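Local coordinates for protein osa (PDB 4O7K), which suppresses the oncogenicity of Agrobacterium tumefaciens as a plasmid fertility inhibition factor of the ParB/Srx superfamily, at residues W12-I15 and R16-D19; V36-A39 and W40-V44; N61-Q64 and S65-I68. The protein carries 1 engineered substitution. All coordinates share one frame; numbering follows the deposited sequence.

Interaction 1: W12-I15 and R16-D19; sequences WLEI and RRLD
Two turns of the long N-terminal helix 4-24 meet in this contact, where Glu14 and Arg17 show how an i to i+3 spacing on a helix can give a charged pair without a directed hydrogen bond. Their side chains run side by side and point the same way. The glutamate chain folds back at its second torsion (chi2 74°), which lays the carboxylate against the arginine head: in the Arg17 conformer described here, one of two, Glu14 OE1 sits over one face of the guanidinium, 3.5 Å from Arg17 NH1. With the two planes 62° apart and no N-H aimed at the oxygen, this salt bridge is one of charge alone. Each has a stronger partner outside: Glu14 OE2 is hydrogen-bonded to Tyr77 OH, and Arg17 NE in this conformer forms a salt bridge with Glu21 OE2.

One step round the helix, Arg16 approaches Trp12 through its methylene CD, 4.0 Å from Trp12 CZ3 and at a slant to the indole; guanidinium and ring planes are only 11° apart but not stacked. Beneath these side chains runs the regular i to i+4 ladder, in which Leu18 N bonds to Glu14 O at 2.9 Å and Asp19 N to Ile15 O at 2.9 Å.

The helix rests on helix 73-81: Leu18 packs on Leu74, Tyr77 and Leu81, Glu14 touches Leu81, and Asp19 forms a salt bridge with Arg78.

Interaction 2: V36-A39 and W40-V44; sequences VPNA and WNEVV
Asn38 turns its side chain into the connection of a beta hairpin, the loop that joins antiparallel strands 34-35 and 44-47, meeting Val44, Glu42 and Trp40 on the way, and its amide bridges the two limbs of that loop. Asn38 CB lies 4.0 Å from Val44 CG2. The first torsion (chi1 56°) places CG between the backbone N and the carbonyl carbon, and there Asn38 CG comes within 3.5 Å of Val44 CG2. At the tip the two ends of the amide divide the work. ND2 donates twice, to Glu42 O at 3.1 Å and to Val36 O at 3.2 Å; both acceptors lie close to the amide plane, which fixes its rotation and ties the limbs together. OD1 accepts a weak bond from Trp40 N, bent to 130° at the hydrogen, and also lies near Trp40 CD1 and Glu42 CG.

A water reinforces the bridge by donating to Val36 O and Glu42 O and accepting from Val44 N. Where the limbs converge, Val36 N bonds almost straight to Val44 O (3.0 Å), and Val36 CG2 packs against Val44 CG1. At the far bend Ala39 CB stands over the six-membered ring of Trp40, 4.2 Å from its centroid and 8° off the normal, a CH-pi contact.

Outside the loop, Trp40 NE1 bonds to Ile114 O and its side chain touches Pro117, which Glu42 and Val44 also meet. Glu42 and Val44 contact Thr58 of the adjacent strand 55-58, while Val43 packs on helix 179-189 through Leu182, Arg183 and Cys186.

Interaction 3: N61-Q64 and S65-I68; sequences NAAQ and SDFI
Asp66 reaches back over Ala63, its carboxylate swung toward the chain that leads into the bend. The first torsion (chi1 -70°) sets CG beside its own backbone N and anti to the carbonyl carbon, an arrangement that brings Asp66 OD2 within 2.8 Å of Ala63 N. This N-H meets the carboxylate from above its plane, 51° out of it, though the bond itself is reasonably straight at 153°. Asp66 OD2 also lies 3.7 Å from Ala62 CB and 3.6 Å from Ala63 CB.

The Ala63 methyl thus has the carboxylate of Asp66 for one neighbour and the hydroxyl of Ser65 for another, Ser65 OG standing 3.7 Å from Ala63 CB. What folds the chain so sharply is a type I beta turn from Ala63 to Asp66, closed by Asp66 N bonding to Ala63 O at 3.0 Å. Two hydrogen bonds running in opposite senses therefore join the same pair of residues: the backbone of Asp66 donates to Ala63, and the side chain of Asp66 accepts from it. The turn delivers the chain from the loop after strand 55-58 into strand 67-72.

At the second position of the turn, the bond from CA to CB of Gln64 points away overall from 65-68, and the amide is placed by Arg183 of helix 179-189, which donates a hydrogen bond to Gln64 OE1 and also binds Ala62 O. Asp66 is bonded through its backbone to Val179, and its side chain touches that residue, as does Ala62, which also packs on Leu157 of strand 153-158.

From the N terminus, the three contacts follow in series, and none encloses or crosses another. Interaction 1 closes no loop: it runs along helix 4-24 and lies on the opposite side of the chain's centre from the other two, its centre about 37 Å from that of interaction 2. Interaction 2 closes the connection between the first two strands of the five-stranded mixed sheet. After strand 55-58 of that sheet, interaction 3 turns the chain into strand 67-72, the middle strand of the three-stranded antiparallel sheet. Interactions 2 and 3 come within about 5 Å at their nearest atoms without touching; both contact helix 179-189, with Arg183 a shared neighbour.

Interaction 1: W12-I15 and R16-D19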
loop_
_atom_site.group_PDB
_atom_site.type_symbol
_atom_site.label_atom_id
_atom_site.label_comp_id
_atom_site.label_asym_id
_atom_site.label_seq_id
_atom_site.Cartn_x
_atom_site.Cartn_y
_atom_site.Cartn_z
ATOM N N TRP A 12 -0.511 16.324 11.603
ATOM C CA TRP A 12 0.700 16.364 12.400
ATOM C C TRP A 12 0.638 15.342 13.538
ATOM O O TRP A 12 1.579 14.572 13.754
ATOM C CB TRP A 12 0.907 17.775 12.961
ATOM C CG TRP A 12 2.210 17.943 13.674
ATOM C CD1 TRP A 12 3.373 18.413 13.144
ATOM C CD2 TRP A 12 2.481 17.649 15.047
ATOM N NE1 TRP A 12 4.353 18.428 14.101
ATOM C CE2 TRP A 12 3.832 17.952 15.277
ATOM C CE3 TRP A 12 1.714 17.137 16.105
ATOM C CZ2 TRP A 12 4.433 17.781 16.521
ATOM C CZ3 TRP A 12 2.310 16.967 17.333
ATOM C CH2 TRP A 12 3.656 17.291 17.535
ATOM N N LEU A 13 -0.477 15.339 14.260
ATOM C CA LEU A 13 -0.638 14.467 15.410
ATOM C C LEU A 13 -0.666 12.998 14.984
ATOM O O LEU A 13 -0.080 12.143 15.645
ATOM C CB LEU A 13 -1.908 14.833 16.172
ATOM C CG LEU A 13 -1.816 16.098 17.026
ATOM C CD1 LEU A 13 -3.211 16.558 17.400
ATOM C CD2 LEU A 13 -0.960 15.878 18.261
ATOM N N GLU A 14 -1.323 12.720 13.863
ATOM C CA GLU A 14 -1.378 11.359 13.332
ATOM C C GLU A 14 0.001 10.863 12.911
ATOM O O GLU A 14 0.368 9.730 13.197
ATOM C CB GLU A 14 -2.349 11.268 12.156
ATOM C CG GLU A 14 -2.530 9.834 11.602
ATOM C CD GLU A 14 -3.377 8.921 12.500
ATOM O OE1 GLU A 14 -3.476 9.178 13.722
ATOM O OE2 GLU A 14 -3.947 7.937 11.971
ATOM N N ILE A 15 0.768 11.712 12.238
ATOM C CA ILE A 15 2.142 11.366 11.896
ATOM C C ILE A 15 2.955 11.081 13.156
ATOM O O ILE A 15 3.709 10.110 13.216
ATOM C CB ILE A 15 2.804 12.490 11.066
ATOM C CG1 ILE A 15 2.168 12.529 9.674
ATOM C CG2 ILE A 15 4.315 12.297 10.984
ATOM C CD1 ILE A 15 2.484 13.797 8.884
ATOM N N ARG A 16 2.778 11.899 14.184
ATOM C CA ARG A 16 3.504 11.658 15.430
ATOM C C ARG A 16 3.078 10.321 16.074
ATOM O O ARG A 16 3.908 9.621 16.660
ATOM C CB ARG A 16 3.300 12.830 16.397
ATOM C CG ARG A 16 4.077 12.732 17.702
ATOM C CD ARG A 16 3.293 13.380 18.831
ATOM N NE ARG A 16 4.034 13.410 20.092
ATOM C CZ ARG A 16 3.586 12.898 21.237
ATOM N NH1 ARG A 16 2.406 12.288 21.279
ATOM N NH2 ARG A 16 4.330 12.975 22.335
ATOM N N ARG A 17 1.794 9.979 15.955
ATOM C CA ARG A 17 1.267 8.705 16.464
ATOM C C ARG A 17 1.934 7.544 15.743
ATOM O O ARG A 17 2.370 6.566 16.363
ATOM C CB ARG A 17 -0.255 8.628 16.280
ATOM C CG ARG A 17 -0.918 7.407 16.918
ATOM C CD ARG A 17 -2.362 7.191 16.424
ATOM N NE ARG A 17 -2.448 6.194 15.349
ATOM C CZ ARG A 17 -3.584 5.794 14.777
ATOM N NH1 ARG A 17 -4.745 6.302 15.171
ATOM N NH2 ARG A 17 -3.559 4.884 13.812
ATOM N N LEU A 18 2.010 7.664 14.423
ATOM C CA LEU A 18 2.647 6.653 13.591
ATOM C C LEU A 18 4.133 6.512 13.930
ATOM O O LEU A 18 4.668 5.406 13.932
ATOM C CB LEU A 18 2.460 7.000 12.113
ATOM C CG LEU A 18 1.006 6.847 11.651
ATOM C CD1 LEU A 18 0.782 7.505 10.291
ATOM C CD2 LEU A 18 0.598 5.378 11.616
ATOM N N ASP A 19 4.786 7.635 14.225
ATOM C CA ASP A 19 6.208 7.641 14.551
ATOM C C ASP A 19 6.452 6.731 15.737
ATOM O O ASP A 19 7.370 5.905 15.729
ATOM C CB ASP A 19 6.703 9.054 14.869
ATOM C CG ASP A 19 6.911 9.909 13.626
ATOM O OD1 ASP A 19 6.974 9.357 12.503
ATOM O OD2 ASP A 19 7.024 11.149 13.778
#

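Interaction 2: V36-A39 and W40-V44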
loop_
_atom_site.group_PDB
_atom_site.type_symbol
_atom_site.label_atom_id
_atom_site.label_comp_id
_atom_site.label_asym_id
_atom_site.label_seq_id
_atom_site.Cartn_x
_atom_site.Cartn_y
_atom_site.Cartn_z
ATOM N N VAL A 36 0.317 -17.261 -3.574
ATOM C CA VAL A 36 -0.472 -18.492 -3.630
ATOM C C VAL A 36 -0.722 -18.971 -5.043
ATOM O O VAL A 36 -0.777 -18.177 -5.975
ATOM C CB VAL A 36 -1.850 -18.330 -2.932
ATOM C CG1 VAL A 36 -1.686 -18.271 -1.419
ATOM C CG2 VAL A 36 -2.597 -17.109 -3.468
ATOM N N PRO A 37 -0.865 -20.297 -5.204
ATOM C CA PRO A 37 -1.394 -20.853 -6.451
ATOM C C PRO A 37 -2.795 -20.301 -6.728
ATOM O O PRO A 37 -3.568 -20.065 -5.785
ATOM C CB PRO A 37 -1.444 -22.366 -6.174
ATOM C CG PRO A 37 -0.489 -22.593 -5.059
ATOM C CD PRO A 37 -0.533 -21.346 -4.222
ATOM N N ASN A 38 -3.119 -20.096 -7.998
ATOM C CA ASN A 38 -4.431 -19.572 -8.361
ATOM C C ASN A 38 -4.891 -20.084 -9.723
ATOM O O ASN A 38 -4.087 -20.598 -10.495
ATOM C CB ASN A 38 -4.411 -18.036 -8.347
ATOM C CG ASN A 38 -3.335 -17.458 -9.242
ATOM O OD1 ASN A 38 -3.573 -17.171 -10.413
ATOM N ND2 ASN A 38 -2.140 -17.282 -8.692
ATOM N N ALA A 39 -6.183 -19.932 -10.012
ATOM C CA ALA A 39 -6.789 -20.479 -11.229
ATOM C C ALA A 39 -6.336 -19.758 -12.499
ATOM O O ALA A 39 -6.552 -20.239 -13.608
ATOM C CB ALA A 39 -8.309 -20.431 -11.123
ATOM N N TRP A 40 -5.717 -18.598 -12.333
ATOM C CA TRP A 40 -5.257 -17.812 -13.471
ATOM C C TRP A 40 -3.774 -18.076 -13.681
ATOM O O TRP A 40 -3.178 -18.930 -13.017
ATOM C CB TRP A 40 -5.550 -16.325 -13.237
ATOM C CG TRP A 40 -6.729 -16.152 -12.312
ATOM C CD1 TRP A 40 -6.701 -15.712 -11.016
ATOM C CD2 TRP A 40 -8.099 -16.492 -12.588
ATOM N NE1 TRP A 40 -7.970 -15.734 -10.479
ATOM C CE2 TRP A 40 -8.845 -16.208 -11.423
ATOM C CE3 TRP A 40 -8.767 -17.000 -13.710
ATOM C CZ2 TRP A 40 -10.226 -16.413 -11.348
ATOM C CZ3 TRP A 40 -10.140 -17.201 -13.633
ATOM C CH2 TRP A 40 -10.854 -16.906 -12.460
ATOM N N ASN A 41 -3.180 -17.368 -14.625
ATOM C CA ASN A 41 -1.764 -17.534 -14.874
ATOM C C ASN A 41 -1.104 -16.221 -14.476
ATOM O O ASN A 41 -0.620 -15.468 -15.325
ATOM C CB ASN A 41 -1.511 -17.893 -16.343
ATOM C CG ASN A 41 -0.036 -18.022 -16.680
ATOM O OD1 ASN A 41 0.830 -17.909 -15.809
ATOM N ND2 ASN A 41 0.257 -18.258 -17.959
ATOM N N GLU A 42 -1.112 -15.938 -13.176
ATOM C CA GLU A 42 -0.654 -14.641 -12.690
ATOM C C GLU A 42 -0.110 -14.713 -11.268
ATOM O O GLU A 42 -0.295 -15.706 -10.564
ATOM C CB GLU A 42 -1.796 -13.623 -12.754
ATOM C CG GLU A 42 -3.011 -13.988 -11.903
ATOM C CD GLU A 42 -4.208 -13.074 -12.148
ATOM O OE1 GLU A 42 -4.344 -12.566 -13.280
ATOM O OE2 GLU A 42 -5.014 -12.867 -11.211
ATOM N N VAL A 43 0.563 -13.650 -10.845
ATOM C CA VAL A 43 1.027 -13.582 -9.473
ATOM C C VAL A 43 -0.118 -13.099 -8.596
ATOM O O VAL A 43 -0.694 -12.039 -8.841
ATOM C CB VAL A 43 2.233 -12.661 -9.331
ATOM C CG1 VAL A 43 2.651 -12.553 -7.868
ATOM C CG2 VAL A 43 3.380 -13.183 -10.186
ATOM N N VAL A 44 -0.465 -13.903 -7.596
ATOM C CA VAL A 44 -1.533 -13.556 -6.670
ATOM C C VAL A 44 -1.059 -13.719 -5.234
ATOM O O VAL A 44 -0.394 -14.703 -4.900
ATOM C CB VAL A 44 -2.787 -14.425 -6.901
ATOM C CG1 VAL A 44 -3.824 -14.182 -5.802
ATOM C CG2 VAL A 44 -3.381 -14.134 -8.275
HETATM O O HOH W 1 0.911 -16.455 -7.643
#

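Interaction 3: N61-Q64 and S65-I68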
loop_
_atom_site.group_PDB
_atom_site.type_symbol
_atom_site.label_atom_id
_atom_site.label_comp_id
_atom_site.label_asym_id
_atom_site.label_seq_id
_atom_site.Cartn_x
_atom_site.Cartn_y
_atom_site.Cartn_z
ATOM N N ASN A 61 -1.861 -6.625 -13.780
ATOM C CA ASN A 61 -1.896 -5.405 -14.569
ATOM C C ASN A 61 -0.520 -4.745 -14.676
ATOM O O ASN A 61 -0.361 -3.738 -15.355
ATOM C CB ASN A 61 -2.913 -4.415 -13.986
ATOM C CG ASN A 61 -4.372 -4.898 -14.123
ATOM O OD1 ASN A 61 -5.301 -4.219 -13.678
ATOM N ND2 ASN A 61 -4.570 -6.066 -14.730
ATOM N N ALA A 62 0.480 -5.327 -14.024
ATOM C CA ALA A 62 1.832 -4.769 -14.041
ATOM C C ALA A 62 2.596 -5.032 -15.346
ATOM O O ALA A 62 2.392 -6.053 -16.009
ATOM C CB ALA A 62 2.632 -5.317 -12.864
ATOM N N ALA A 63 3.491 -4.107 -15.698
ATOM C CA ALA A 63 4.437 -4.328 -16.785
ATOM C C ALA A 63 5.601 -5.184 -16.295
ATOM O O ALA A 63 5.920 -5.193 -15.103
ATOM C CB ALA A 63 4.952 -2.990 -17.339
ATOM N N GLN A 64 6.237 -5.902 -17.216
ATOM C CA GLN A 64 7.437 -6.676 -16.902
ATOM C C GLN A 64 8.539 -5.802 -16.298
ATOM O O GLN A 64 9.391 -6.282 -15.534
ATOM C CB GLN A 64 7.955 -7.374 -18.163
ATOM C CG GLN A 64 7.067 -8.514 -18.653
ATOM C CD GLN A 64 7.208 -9.742 -17.795
ATOM O OE1 GLN A 64 6.490 -9.912 -16.813
ATOM N NE2 GLN A 64 8.147 -10.607 -18.154
ATOM N N SER A 65 8.513 -4.517 -16.652
ATOM C CA SER A 65 9.526 -3.568 -16.232
ATOM C C SER A 65 9.235 -2.954 -14.862
ATOM O O SER A 65 10.097 -2.289 -14.278
ATOM C CB SER A 65 9.657 -2.459 -17.282
ATOM O OG SER A 65 8.435 -1.747 -17.409
ATOM N N ASP A 66 8.024 -3.159 -14.350
ATOM C CA ASP A 66 7.656 -2.629 -13.039
ATOM C C ASP A 66 8.379 -3.396 -11.937
ATOM O O ASP A 66 8.910 -4.480 -12.167
ATOM C CB ASP A 66 6.153 -2.726 -12.799
ATOM C CG ASP A 66 5.357 -1.773 -13.650
ATOM O OD1 ASP A 66 5.888 -0.701 -14.017
ATOM O OD2 ASP A 66 4.185 -2.102 -13.937
ATOM N N PHE A 67 8.384 -2.829 -10.739
ATOM C CA PHE A 67 8.981 -3.476 -9.580
ATOM C C PHE A 67 7.960 -3.586 -8.466
ATOM O O PHE A 67 7.122 -2.704 -8.295
ATOM C CB PHE A 67 10.201 -2.693 -9.090
ATOM C CG PHE A 67 11.444 -2.960 -9.874
ATOM C CD1 PHE A 67 11.592 -2.461 -11.157
ATOM C CD2 PHE A 67 12.464 -3.720 -9.332
ATOM C CE1 PHE A 67 12.733 -2.723 -11.879
ATOM C CE2 PHE A 67 13.611 -3.980 -10.047
ATOM C CZ PHE A 67 13.744 -3.490 -11.323
ATOM N N ILE A 68 8.019 -4.676 -7.711
ATOM C CA ILE A 68 7.157 -4.814 -6.551
ATOM C C ILE A 68 7.909 -4.418 -5.289
ATOM O O ILE A 68 9.062 -4.802 -5.082
ATOM C CB ILE A 68 6.617 -6.247 -6.428
ATOM C CG1 ILE A 68 5.548 -6.481 -7.510
ATOM C CG2 ILE A 68 6.029 -6.472 -5.041
ATOM C CD1 ILE A 68 5.390 -7.929 -7.899
#